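Local atomic coordinates of DNA polymerase III subunit delta (Bacillus subtilis, PDB entry 3ZH9), a protein that probably serves as the wrench of the bacterial clamp loader, opening the beta sliding clamp so that it can be loaded onto primed DNA for replication. Residues S50-E55 and D60-D65; A64-F69 and E103-S108; K250-I255 and V313-M318. All coordinates share one frame; numbering follows the deposited sequence.

Contact 1: residues S50-E55 and D60-D65; sequences SVFDLE and DQAIAD
The strand-helix half of a beta-alpha-beta crossover brings Phe52 on strand 49-53 against Ala62 on helix 59-66, in the P-loop NTPase-like domain of the delta subunit. The strand is an outer one of the parallel sheet, and the helix returns nearly antiparallel to it, the short axes 162° apart and 9.2 Å at closest approach. Here the helix packs back on the strand that precedes it, and one aromatic ring does most of that work. Ala62 lies over one face of the Phe52 ring: its CA stands 3.6 Å from CE1, toward the rim, while its CB sits 3.9 Å from the ring centroid in a CH-pi contact. With CG anti to the carbonyl carbon (chi1 -59°), the ring reaches along the helix surface, so that CZ comes 3.8 Å from Asp65 CG. That carboxylate meets the ring edge with its plane almost perpendicular, at 89°. Gln61 adds its aliphatic part, CG approaching CE2 at a slant. Were Phe52 an alanine, a gap would probably open beneath Ala62 and the Asp65 carboxylate would lose the ring edge beside it. Val80 of strand 76-81, the second strand of the unit, also touches Ala62. Polar chemistry gathers at the Asp65 end. Its OD1 receives a weak bond from Gln61 NE2 one helical turn back. The other oxygen faces the strand: Ser50 OG donates to Asp65 OD2 over 2.8 Å, and OD2 accepts through its anti lone pair, the one turned away from OD1.

Contact 2: residues A64-F69 and E103-S108; sequences ADAETF and ESYIQS
Tyr105 of helix 99-107 lies against Ala66 and Glu67, where helix 59-66 ends, so the contact joins two neighbouring helices of the P-loop NTPase-like, parallel-sheet domain. It illustrates how one aromatic side chain can be apolar along its ring and polar at its tip. The apolar part belongs to Ala66, whose CB is directed toward helix 99-107 and meets the phenol obliquely, 3.5 Å from Tyr105 CZ. The same methyl also touches CE1 and the hydroxyl oxygen. Tyr105 reaches it because CG is anti to the backbone N (chi1 -179°), which carries the ring out from its helix. Phe115 of strand 113-119 touches both Ala66 and Tyr105, its ring meeting the tyrosine with the planes at about 40°, and so ties the pair to the sheet.

The polar interactions run beside this packing. The hydroxyl of Tyr105 is hydrogen-bonded to the backbone N of Ala110, just beyond its own helix, which would help to hold the ring in place against Ala66. Past the helix end, Thr68 OG1 donates to Ala64 O over 3.0 Å, a side-chain bond that reaches back into the last turn. Thr113 OG1 and Tyr112 OH bond to the carbonyls of Ala66 and Glu67.

Glu67 makes the remaining contact, at the ring edge, where the C-H groups may interact weakly with its negative oxygen. Extended beyond CG, it slides past the tyrosine in the opposite direction, with carboxylate and ring planes 58° apart, and sets OE2 3.4 Å from Tyr105 CD1.

Contact 3: residues K250-I255 and V313-M318; sequences KIMALI and VMDYEM
Met252 of helix 248-269 is directed toward helix 301-319 and pushes its thioether among Met314, Asp315 and Met318. The helices are nearly antiparallel, their short axes 160° apart and 10.5 Å at closest approach, and both belong to the all-helical C-terminal domain of the delta family. At this spacing a long, flexible side chain can bridge two backbones, and Met252 is a clear case. Its CG is anti to the backbone N (chi1 171°), which carries the chain across the gap; bends at chi2 and chi3 then turn the terminal methyl across the facing helix, toward the Asp315 side chain. As a result SD lies against the backbone of Asp315, 3.5 Å from its CA, while CE turns on toward the carboxylate.

The partners approach from different directions. Met314 and Met252 slide past each other in opposite senses, Met314 SD alongside Met252 CG at 3.8 Å. Met318, one turn further on, is extended beyond CG and brings its SD to 4.1 Å from Met252 SD, a packing contact. Asp315 instead crosses Met252 at about a right angle, so that its OD1 comes 3.2 Å from Met252 CE.

The surroundings are largely apolar. Leu311 also touches Met252, while Phe332, Leu328 and Leu329 of helix 325-338 pack on Met314 and Met318 from beyond. Asp315 OD1 forms a salt bridge with Lys319, one turn along its own helix. The aspartate charge therefore has its mate without drawing on Met252, and the join between these helices rests mainly on the methionine sulfurs and methylenes, which probably hold by shape and dispersion, with CE resting against the carboxylate.

How the contacts relate
Contacts 1 and 2 lie in the same P-loop NTPase-like domain and use one helix, 59-66, from two sides: contact 1 packs it on an outer strand and contact 2 on helix 99-107. They share Ala64 and Asp65 and touch where Ile63 packs on Tyr105, their centres about 11 Å apart. Contact 1 is a surface contact and mixes ring packing with a hydrogen bond, whereas contact 2 is more buried and depends on a tyrosine whose hydroxyl bonds to the backbone N of Ala110, outside the two segments. Contact 3, about 44 Å from contact 1 between centres, is a buried helix pair in the C-terminal domain, where methionine sulfurs replace aromatic rings.

Contact 1: residues S50-E55 and D60-D65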
ATOM      1  N   SER A  50     -15.104  11.582 -15.543  1.00 46.86           N
ATOM      2  CA  SER A  50     -15.816  10.314 -15.651  1.00 47.31           C
ATOM      3  C   SER A  50     -14.910   9.191 -15.197  1.00 51.67           C
ATOM      4  O   SER A  50     -13.719   9.163 -15.531  1.00 43.70           O
ATOM      5  CB  SER A  50     -16.273  10.044 -17.084  1.00 51.02           C
ATOM      6  OG  SER A  50     -16.767  11.218 -17.687  1.00 64.41           O
ATOM      7  N   VAL A  51     -15.483   8.267 -14.436  1.00 49.06           N
ATOM      8  CA  VAL A  51     -14.768   7.094 -13.972  1.00 41.02           C
ATOM      9  C   VAL A  51     -15.474   5.816 -14.419  1.00 47.73           C
ATOM     10  O   VAL A  51     -16.680   5.641 -14.203  1.00 48.37           O
ATOM     11  CB  VAL A  51     -14.690   7.079 -12.452  1.00 45.32           C
ATOM     12  CG1 VAL A  51     -13.878   5.879 -11.985  1.00 33.41           C
ATOM     13  CG2 VAL A  51     -14.109   8.388 -11.947  1.00 40.75           C
ATOM     14  N   PHE A  52     -14.726   4.925 -15.048  1.00 43.24           N
ATOM     15  CA  PHE A  52     -15.278   3.640 -15.453  1.00 45.06           C
ATOM     16  C   PHE A  52     -14.493   2.495 -14.817  1.00 50.49           C
ATOM     17  O   PHE A  52     -13.316   2.646 -14.496  1.00 50.01           O
ATOM     18  CB  PHE A  52     -15.258   3.512 -16.980  1.00 45.64           C
ATOM     19  CG  PHE A  52     -16.046   4.587 -17.691  1.00 46.98           C
ATOM     20  CD1 PHE A  52     -15.474   5.831 -17.957  1.00 37.35           C
ATOM     21  CD2 PHE A  52     -17.359   4.355 -18.088  1.00 42.91           C
ATOM     22  CE1 PHE A  52     -16.191   6.818 -18.606  1.00 39.22           C
ATOM     23  CE2 PHE A  52     -18.085   5.344 -18.740  1.00 51.12           C
ATOM     24  CZ  PHE A  52     -17.500   6.577 -19.000  1.00 47.58           C
ATOM     25  N   ASP A  53     -15.151   1.353 -14.637  1.00 51.02           N
ATOM     26  CA  ASP A  53     -14.492   0.140 -14.150  1.00 49.82           C
ATOM     27  C   ASP A  53     -14.742  -0.969 -15.174  1.00 50.07           C
ATOM     28  O   ASP A  53     -15.873  -1.417 -15.352  1.00 52.79           O
ATOM     29  CB  ASP A  53     -15.039  -0.234 -12.765  1.00 42.81           C
ATOM     30  CG  ASP A  53     -14.318  -1.418 -12.135  1.00 53.64           C
ATOM     31  OD1 ASP A  53     -13.685  -2.216 -12.864  1.00 50.49           O
ATOM     32  OD2 ASP A  53     -14.399  -1.552 -10.896  1.00 56.21           O
ATOM     33  N   LEU A  54     -13.692  -1.403 -15.859  1.00 49.03           N
ATOM     34  CA  LEU A  54     -13.859  -2.365 -16.941  1.00 49.41           C
ATOM     35  C   LEU A  54     -14.285  -3.759 -16.460  1.00 53.39           C
ATOM     36  O   LEU A  54     -14.533  -4.652 -17.272  1.00 58.79           O
ATOM     37  CB  LEU A  54     -12.590  -2.444 -17.789  1.00 49.90           C
ATOM     38  CG  LEU A  54     -12.240  -1.135 -18.499  1.00 50.60           C
ATOM     39  CD1 LEU A  54     -11.024  -1.318 -19.411  1.00 46.28           C
ATOM     40  CD2 LEU A  54     -13.457  -0.612 -19.290  1.00 40.55           C
ATOM     41  N   GLU A  55     -14.365  -3.944 -15.147  1.00 44.64           N
ATOM     42  CA  GLU A  55     -14.938  -5.166 -14.601  1.00 55.91           C
ATOM     43  C   GLU A  55     -16.430  -5.232 -14.919  1.00 56.65           C
ATOM     44  O   GLU A  55     -17.004  -6.316 -14.998  1.00 56.54           O
ATOM     45  CB  GLU A  55     -14.751  -5.229 -13.085  1.00 62.10           C
ATOM     46  CG  GLU A  55     -13.306  -5.215 -12.621  1.00 77.26           C
ATOM     47  CD  GLU A  55     -12.610  -6.556 -12.784  1.00 85.44           C
ATOM     48  OE1 GLU A  55     -13.119  -7.419 -13.534  1.00 88.03           O
ATOM     49  OE2 GLU A  55     -11.547  -6.743 -12.152  1.00 83.26           O
ATOM     50  N   ASP A  60     -16.422   1.137 -24.710  1.00 59.31           N
ATOM     51  CA  ASP A  60     -16.861   2.086 -25.726  1.00 66.56           C
ATOM     52  C   ASP A  60     -17.428   3.379 -25.129  1.00 61.03           C
ATOM     53  O   ASP A  60     -17.306   4.450 -25.726  1.00 58.84           O
ATOM     54  CB  ASP A  60     -17.862   1.443 -26.697  1.00 78.65           C
ATOM     55  CG  ASP A  60     -19.036   0.784 -25.989  1.00102.16           C
ATOM     56  OD1 ASP A  60     -18.792  -0.096 -25.132  1.00110.76           O
ATOM     57  OD2 ASP A  60     -20.203   1.143 -26.285  1.00107.18           O
ATOM     58  N   GLN A  61     -18.039   3.285 -23.954  1.00 50.95           N
ATOM     59  CA  GLN A  61     -18.628   4.463 -23.329  1.00 48.66           C
ATOM     60  C   GLN A  61     -17.523   5.377 -22.791  1.00 49.39           C
ATOM     61  O   GLN A  61     -17.620   6.600 -22.878  1.00 47.50           O
ATOM     62  CB  GLN A  61     -19.613   4.070 -22.220  1.00 55.71           C
ATOM     63  CG  GLN A  61     -20.466   5.230 -21.711  1.00 66.17           C
ATOM     64  CD  GLN A  61     -21.274   5.919 -22.819  1.00 71.97           C
ATOM     65  OE1 GLN A  61     -22.426   5.556 -23.084  1.00 78.13           O
ATOM     66  NE2 GLN A  61     -20.674   6.927 -23.461  1.00 58.65           N
ATOM     67  N   ALA A  62     -16.476   4.765 -22.244  1.00 43.32           N
ATOM     68  CA  ALA A  62     -15.290   5.486 -21.805  1.00 40.64           C
ATOM     69  C   ALA A  62     -14.669   6.232 -22.977  1.00 42.81           C
ATOM     70  O   ALA A  62     -14.333   7.402 -22.860  1.00 46.64           O
ATOM     71  CB  ALA A  62     -14.282   4.528 -21.186  1.00 39.53           C
ATOM     72  N   ILE A  63     -14.537   5.565 -24.117  1.00 44.89           N
ATOM     73  CA  ILE A  63     -14.005   6.231 -25.307  1.00 47.54           C
ATOM     74  C   ILE A  63     -14.931   7.330 -25.838  1.00 52.96           C
ATOM     75  O   ILE A  63     -14.461   8.390 -26.284  1.00 44.44           O
ATOM     76  CB  ILE A  63     -13.676   5.227 -26.433  1.00 53.42           C
ATOM     77  CG1 ILE A  63     -12.587   4.248 -25.968  1.00 58.37           C
ATOM     78  CG2 ILE A  63     -13.248   5.960 -27.710  1.00 44.53           C
ATOM     79  CD1 ILE A  63     -12.403   3.054 -26.891  1.00 59.38           C
ATOM     80  N   ALA A  64     -16.240   7.091 -25.796  1.00 48.12           N
ATOM     81  CA  ALA A  64     -17.191   8.092 -26.272  1.00 47.09           C
ATOM     82  C   ALA A  64     -17.123   9.332 -25.381  1.00 43.56           C
ATOM     83  O   ALA A  64     -17.195  10.471 -25.861  1.00 39.29           O
ATOM     84  CB  ALA A  64     -18.627   7.520 -26.317  1.00 49.84           C
ATOM     85  N   ASP A  65     -16.981   9.114 -24.079  1.00 33.60           N
ATOM     86  CA  ASP A  65     -16.731  10.236 -23.171  1.00 45.52           C
ATOM     87  C   ASP A  65     -15.446  10.982 -23.518  1.00 40.34           C
ATOM     88  O   ASP A  65     -15.408  12.213 -23.513  1.00 42.40           O
ATOM     89  CB  ASP A  65     -16.660   9.769 -21.713  1.00 42.20           C
ATOM     90  CG  ASP A  65     -18.030   9.699 -21.057  1.00 65.89           C
ATOM     91  OD1 ASP A  65     -18.974   9.169 -21.692  1.00 71.53           O
ATOM     92  OD2 ASP A  65     -18.165  10.189 -19.914  1.00 68.41           O
TER

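Contact 2: residues A64-F69 and E103-S108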
ATOM      1  N   ALA A  64     -16.240   7.091 -25.796  1.00 48.12           N
ATOM      2  CA  ALA A  64     -17.191   8.092 -26.272  1.00 47.09           C
ATOM      3  C   ALA A  64     -17.123   9.332 -25.381  1.00 43.56           C
ATOM      4  O   ALA A  64     -17.195  10.471 -25.861  1.00 39.29           O
ATOM      5  CB  ALA A  64     -18.627   7.520 -26.317  1.00 49.84           C
ATOM      6  N   ASP A  65     -16.981   9.114 -24.079  1.00 33.60           N
ATOM      7  CA  ASP A  65     -16.731  10.236 -23.171  1.00 45.52           C
ATOM      8  C   ASP A  65     -15.446  10.982 -23.518  1.00 40.34           C
ATOM      9  O   ASP A  65     -15.408  12.213 -23.513  1.00 42.40           O
ATOM     10  CB  ASP A  65     -16.660   9.769 -21.713  1.00 42.20           C
ATOM     11  CG  ASP A  65     -18.030   9.699 -21.057  1.00 65.89           C
ATOM     12  OD1 ASP A  65     -18.974   9.169 -21.692  1.00 71.53           O
ATOM     13  OD2 ASP A  65     -18.165  10.189 -19.914  1.00 68.41           O
ATOM     14  N   ALA A  66     -14.392  10.229 -23.806  1.00 40.19           N
ATOM     15  CA  ALA A  66     -13.079  10.828 -24.031  1.00 36.73           C
ATOM     16  C   ALA A  66     -13.138  11.705 -25.274  1.00 44.71           C
ATOM     17  O   ALA A  66     -12.430  12.706 -25.388  1.00 36.78           O
ATOM     18  CB  ALA A  66     -12.046   9.754 -24.191  1.00 33.27           C
ATOM     19  N   GLU A  67     -14.020  11.343 -26.200  1.00 46.84           N
ATOM     20  CA  GLU A  67     -14.111  12.075 -27.447  1.00 46.47           C
ATOM     21  C   GLU A  67     -15.123  13.219 -27.413  1.00 48.93           C
ATOM     22  O   GLU A  67     -15.399  13.845 -28.424  1.00 54.17           O
ATOM     23  CB  GLU A  67     -14.304  11.117 -28.622  1.00 44.27           C
ATOM     24  CG  GLU A  67     -12.959  10.782 -29.263  1.00 54.30           C
ATOM     25  CD  GLU A  67     -12.930   9.427 -29.935  1.00 66.57           C
ATOM     26  OE1 GLU A  67     -13.991   8.761 -29.985  1.00 65.07           O
ATOM     27  OE2 GLU A  67     -11.839   9.033 -30.412  1.00 67.41           O
ATOM     28  N   THR A  68     -15.642  13.509 -26.226  1.00 52.43           N
ATOM     29  CA  THR A  68     -16.544  14.638 -26.031  1.00 44.07           C
ATOM     30  C   THR A  68     -15.741  15.864 -25.615  1.00 43.07           C
ATOM     31  O   THR A  68     -14.832  15.759 -24.790  1.00 45.91           O
ATOM     32  CB  THR A  68     -17.551  14.331 -24.909  1.00 52.16           C
ATOM     33  OG1 THR A  68     -18.291  13.157 -25.248  1.00 54.40           O
ATOM     34  CG2 THR A  68     -18.516  15.491 -24.715  1.00 63.60           C
ATOM     35  N   PHE A  69     -16.065  17.024 -26.183  1.00 43.07           N
ATOM     36  CA  PHE A  69     -15.461  18.275 -25.745  1.00 40.36           C
ATOM     37  C   PHE A  69     -15.711  18.479 -24.257  1.00 46.89           C
ATOM     38  O   PHE A  69     -16.758  18.088 -23.739  1.00 48.07           O
ATOM     39  CB  PHE A  69     -16.040  19.474 -26.505  1.00 41.70           C
ATOM     40  CG  PHE A  69     -15.751  19.462 -27.976  1.00 63.15           C
ATOM     41  CD1 PHE A  69     -14.655  18.782 -28.480  1.00 67.39           C
ATOM     42  CD2 PHE A  69     -16.582  20.142 -28.860  1.00 76.61           C
ATOM     43  CE1 PHE A  69     -14.389  18.771 -29.840  1.00 74.59           C
ATOM     44  CE2 PHE A  69     -16.322  20.138 -30.221  1.00 82.35           C
ATOM     45  CZ  PHE A  69     -15.219  19.451 -30.711  1.00 80.43           C
ATOM     46  N   GLU A 103      -7.043   0.830 -28.622  1.00 49.02           N
ATOM     47  CA  GLU A 103      -5.778   0.994 -29.328  1.00 51.40           C
ATOM     48  C   GLU A 103      -5.871   2.189 -30.252  1.00 52.46           C
ATOM     49  O   GLU A 103      -4.970   3.020 -30.288  1.00 52.07           O
ATOM     50  CB  GLU A 103      -5.437  -0.228 -30.174  1.00 65.37           C
ATOM     51  CG  GLU A 103      -5.483  -1.546 -29.450  1.00 81.04           C
ATOM     52  CD  GLU A 103      -5.019  -2.688 -30.332  1.00 89.93           C
ATOM     53  OE1 GLU A 103      -4.347  -2.407 -31.347  1.00 92.32           O
ATOM     54  OE2 GLU A 103      -5.326  -3.860 -30.015  1.00 91.01           O
ATOM     55  N   SER A 104      -6.961   2.258 -31.017  1.00 48.79           N
ATOM     56  CA  SER A 104      -7.185   3.375 -31.927  1.00 50.50           C
ATOM     57  C   SER A 104      -7.197   4.704 -31.197  1.00 41.04           C
ATOM     58  O   SER A 104      -6.598   5.664 -31.658  1.00 42.85           O
ATOM     59  CB  SER A 104      -8.506   3.212 -32.686  1.00 63.19           C
ATOM     60  OG  SER A 104      -8.373   2.287 -33.750  1.00 76.73           O
ATOM     61  N   TYR A 105      -7.903   4.760 -30.067  1.00 45.69           N
ATOM     62  CA  TYR A 105      -7.976   5.991 -29.282  1.00 43.85           C
ATOM     63  C   TYR A 105      -6.611   6.466 -28.769  1.00 38.01           C
ATOM     64  O   TYR A 105      -6.278   7.635 -28.920  1.00 39.59           O
ATOM     65  CB  TYR A 105      -8.950   5.887 -28.091  1.00 46.77           C
ATOM     66  CG  TYR A 105      -8.994   7.194 -27.329  1.00 41.48           C
ATOM     67  CD1 TYR A 105      -9.831   8.230 -27.738  1.00 39.59           C
ATOM     68  CD2 TYR A 105      -8.147   7.424 -26.255  1.00 34.00           C
ATOM     69  CE1 TYR A 105      -9.848   9.446 -27.072  1.00 38.82           C
ATOM     70  CE2 TYR A 105      -8.148   8.636 -25.591  1.00 29.91           C
ATOM     71  CZ  TYR A 105      -9.001   9.642 -25.994  1.00 34.57           C
ATOM     72  OH  TYR A 105      -9.010  10.852 -25.339  1.00 35.20           O
ATOM     73  N   ILE A 106      -5.837   5.587 -28.137  1.00 43.32           N
ATOM     74  CA  ILE A 106      -4.571   6.044 -27.550  1.00 45.63           C
ATOM     75  C   ILE A 106      -3.574   6.432 -28.639  1.00 40.93           C
ATOM     76  O   ILE A 106      -2.671   7.225 -28.414  1.00 41.23           O
ATOM     77  CB  ILE A 106      -3.922   5.033 -26.571  1.00 49.56           C
ATOM     78  CG1 ILE A 106      -3.159   3.950 -27.324  1.00 42.88           C
ATOM     79  CG2 ILE A 106      -4.948   4.448 -25.541  1.00 33.46           C
ATOM     80  CD1 ILE A 106      -2.331   3.101 -26.381  1.00 31.62           C
ATOM     81  N   GLN A 107      -3.765   5.881 -29.828  1.00 44.93           N
ATOM     82  CA  GLN A 107      -2.911   6.215 -30.962  1.00 54.37           C
ATOM     83  C   GLN A 107      -3.258   7.583 -31.538  1.00 46.56           C
ATOM     84  O   GLN A 107      -2.421   8.242 -32.144  1.00 47.83           O
ATOM     85  CB  GLN A 107      -3.013   5.122 -32.025  1.00 62.93           C
ATOM     86  CG  GLN A 107      -2.588   3.761 -31.489  1.00 72.51           C
ATOM     87  CD  GLN A 107      -2.901   2.619 -32.436  1.00 83.43           C
ATOM     88  OE1 GLN A 107      -3.686   2.767 -33.380  1.00 84.30           O
ATOM     89  NE2 GLN A 107      -2.287   1.465 -32.187  1.00 85.26           N
ATOM     90  N   SER A 108      -4.497   8.011 -31.331  1.00 43.76           N
ATOM     91  CA  SER A 108      -4.949   9.321 -31.795  1.00 45.55           C
ATOM     92  C   SER A 108      -5.974   9.888 -30.811  1.00 48.09           C
ATOM     93  O   SER A 108      -7.177   9.896 -31.094  1.00 38.18           O
ATOM     94  CB  SER A 108      -5.566   9.191 -33.191  1.00 53.16           C
ATOM     95  OG  SER A 108      -6.019  10.451 -33.644  1.00 65.66           O
TER

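Contact 3: residues K250-I255 and V313-M318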
ATOM      1  N   LYS A 250      -8.496  -5.761  20.843  1.00 55.08           N
ATOM      2  CA  LYS A 250      -7.880  -5.265  19.612  1.00 54.14           C
ATOM      3  C   LYS A 250      -6.422  -5.687  19.528  1.00 48.97           C
ATOM      4  O   LYS A 250      -5.941  -6.086  18.469  1.00 56.12           O
ATOM      5  CB  LYS A 250      -7.978  -3.738  19.518  1.00 64.86           C
ATOM      6  CG  LYS A 250      -7.576  -3.191  18.149  1.00 70.22           C
ATOM      7  CD  LYS A 250      -7.550  -1.673  18.129  1.00 81.15           C
ATOM      8  N   ILE A 251      -5.722  -5.590  20.652  1.00 44.39           N
ATOM      9  CA  ILE A 251      -4.346  -6.056  20.738  1.00 49.73           C
ATOM     10  C   ILE A 251      -4.281  -7.531  20.333  1.00 46.76           C
ATOM     11  O   ILE A 251      -3.387  -7.957  19.611  1.00 44.70           O
ATOM     12  CB  ILE A 251      -3.811  -5.912  22.168  1.00 46.87           C
ATOM     13  CG1 ILE A 251      -3.770  -4.435  22.578  1.00 47.93           C
ATOM     14  CG2 ILE A 251      -2.431  -6.529  22.287  1.00 41.63           C
ATOM     15  CD1 ILE A 251      -3.345  -4.224  23.995  1.00 45.85           C
ATOM     16  N   MET A 252      -5.254  -8.297  20.802  1.00 45.05           N
ATOM     17  CA  MET A 252      -5.272  -9.733  20.595  1.00 45.50           C
ATOM     18  C   MET A 252      -5.486 -10.059  19.120  1.00 47.55           C
ATOM     19  O   MET A 252      -4.819 -10.937  18.561  1.00 45.04           O
ATOM     20  CB  MET A 252      -6.370 -10.356  21.451  1.00 46.60           C
ATOM     21  CG  MET A 252      -6.631 -11.830  21.162  1.00 60.56           C
ATOM     22  SD  MET A 252      -8.394 -12.215  21.266  1.00 89.68           S
ATOM     23  CE  MET A 252      -9.028 -11.277  19.871  1.00 76.99           C
ATOM     24  N   ALA A 253      -6.412  -9.338  18.495  1.00 42.90           N
ATOM     25  CA  ALA A 253      -6.705  -9.527  17.082  1.00 42.48           C
ATOM     26  C   ALA A 253      -5.462  -9.293  16.232  1.00 43.30           C
ATOM     27  O   ALA A 253      -5.151 -10.091  15.355  1.00 40.94           O
ATOM     28  CB  ALA A 253      -7.837  -8.592  16.645  1.00 43.81           C
ATOM     29  N   LEU A 254      -4.750  -8.200  16.490  1.00 37.97           N
ATOM     30  CA  LEU A 254      -3.506  -7.918  15.767  1.00 35.63           C
ATOM     31  C   LEU A 254      -2.411  -8.980  16.008  1.00 30.64           C
ATOM     32  O   LEU A 254      -1.681  -9.343  15.094  1.00 36.89           O
ATOM     33  CB  LEU A 254      -2.977  -6.531  16.135  1.00 38.12           C
ATOM     34  CG  LEU A 254      -3.933  -5.357  15.873  1.00 54.81           C
ATOM     35  CD1 LEU A 254      -3.333  -4.038  16.366  1.00 54.20           C
ATOM     36  CD2 LEU A 254      -4.334  -5.249  14.408  1.00 43.24           C
ATOM     37  N   ILE A 255      -2.280  -9.439  17.249  1.00 30.70           N
ATOM     38  CA  ILE A 255      -1.361 -10.512  17.563  1.00 40.06           C
ATOM     39  C   ILE A 255      -1.779 -11.726  16.732  1.00 41.88           C
ATOM     40  O   ILE A 255      -0.969 -12.333  16.042  1.00 34.49           O
ATOM     41  CB  ILE A 255      -1.379 -10.833  19.068  1.00 37.92           C
ATOM     42  CG1 ILE A 255      -0.786  -9.659  19.853  1.00 40.07           C
ATOM     43  CG2 ILE A 255      -0.604 -12.128  19.360  1.00 31.97           C
ATOM     44  CD1 ILE A 255      -1.023  -9.736  21.371  1.00 39.61           C
ATOM     45  N   VAL A 313      -9.325 -19.276  21.115  1.00 39.53           N
ATOM     46  CA  VAL A 313     -10.003 -19.501  22.379  1.00 41.34           C
ATOM     47  C   VAL A 313     -10.128 -18.185  23.137  1.00 48.07           C
ATOM     48  O   VAL A 313     -11.194 -17.867  23.659  1.00 44.06           O
ATOM     49  CB  VAL A 313      -9.297 -20.559  23.262  1.00 46.37           C
ATOM     50  CG1 VAL A 313      -9.960 -20.609  24.646  1.00 49.75           C
ATOM     51  CG2 VAL A 313      -9.360 -21.940  22.606  1.00 40.70           C
ATOM     52  N   MET A 314      -9.048 -17.410  23.185  1.00 44.68           N
ATOM     53  CA  MET A 314      -9.083 -16.142  23.914  1.00 44.95           C
ATOM     54  C   MET A 314     -10.098 -15.189  23.301  1.00 50.32           C
ATOM     55  O   MET A 314     -10.799 -14.459  24.010  1.00 54.46           O
ATOM     56  CB  MET A 314      -7.707 -15.488  23.931  1.00 41.72           C
ATOM     57  CG  MET A 314      -7.684 -14.168  24.690  1.00 47.68           C
ATOM     58  SD  MET A 314      -6.069 -13.387  24.540  1.00 60.63           S
ATOM     59  CE  MET A 314      -5.046 -14.684  25.226  1.00 58.71           C
ATOM     60  N   ASP A 315     -10.169 -15.186  21.976  1.00 48.21           N
ATOM     61  CA  ASP A 315     -11.125 -14.335  21.284  1.00 52.78           C
ATOM     62  C   ASP A 315     -12.541 -14.664  21.743  1.00 57.69           C
ATOM     63  O   ASP A 315     -13.357 -13.777  21.961  1.00 60.07           O
ATOM     64  CB  ASP A 315     -11.004 -14.500  19.766  1.00 54.91           C
ATOM     65  CG  ASP A 315     -12.023 -13.675  19.014  1.00 69.68           C
ATOM     66  OD1 ASP A 315     -11.826 -12.448  18.894  1.00 70.47           O
ATOM     67  OD2 ASP A 315     -13.028 -14.250  18.549  1.00 84.80           O
ATOM     68  N   TYR A 316     -12.825 -15.950  21.893  1.00 58.48           N
ATOM     69  CA  TYR A 316     -14.144 -16.390  22.312  1.00 60.19           C
ATOM     70  C   TYR A 316     -14.402 -16.071  23.784  1.00 64.61           C
ATOM     71  O   TYR A 316     -15.493 -15.641  24.154  1.00 64.07           O
ATOM     72  CB  TYR A 316     -14.304 -17.886  22.057  1.00 67.35           C
ATOM     73  CG  TYR A 316     -15.562 -18.471  22.655  1.00 76.24           C
ATOM     74  CD1 TYR A 316     -16.793 -18.285  22.043  1.00 83.12           C
ATOM     75  CD2 TYR A 316     -15.518 -19.208  23.832  1.00 78.11           C
ATOM     76  CE1 TYR A 316     -17.948 -18.814  22.585  1.00 91.26           C
ATOM     77  CE2 TYR A 316     -16.665 -19.740  24.385  1.00 85.58           C
ATOM     78  CZ  TYR A 316     -17.880 -19.541  23.757  1.00 93.29           C
ATOM     79  OH  TYR A 316     -19.031 -20.071  24.300  1.00 96.49           O
ATOM     80  N   GLU A 317     -13.394 -16.282  24.623  1.00 65.32           N
ATOM     81  CA  GLU A 317     -13.528 -16.028  26.051  1.00 69.61           C
ATOM     82  C   GLU A 317     -13.648 -14.533  26.353  1.00 74.67           C
ATOM     83  O   GLU A 317     -14.192 -14.135  27.388  1.00 77.41           O
ATOM     84  CB  GLU A 317     -12.358 -16.651  26.815  1.00 69.74           C
ATOM     85  CG  GLU A 317     -12.456 -18.164  26.950  1.00 76.94           C
ATOM     86  CD  GLU A 317     -11.214 -18.784  27.567  1.00 88.36           C
ATOM     87  OE1 GLU A 317     -10.141 -18.142  27.524  1.00 90.81           O
ATOM     88  OE2 GLU A 317     -11.312 -19.918  28.090  1.00 90.88           O
ATOM     89  N   MET A 318     -13.143 -13.710  25.440  1.00 70.44           N
ATOM     90  CA  MET A 318     -13.244 -12.262  25.583  1.00 69.92           C
ATOM     91  C   MET A 318     -14.594 -11.738  25.079  1.00 75.49           C
ATOM     92  O   MET A 318     -15.229 -10.896  25.724  1.00 74.19           O
ATOM     93  CB  MET A 318     -12.097 -11.557  24.847  1.00 60.26           C
ATOM     94  CG  MET A 318     -10.810 -11.448  25.643  1.00 56.49           C
ATOM     95  SD  MET A 318      -9.588 -10.422  24.802  1.00 70.45           S
ATOM     96  CE  MET A 318      -8.181 -10.626  25.890  1.00 65.46           C
TER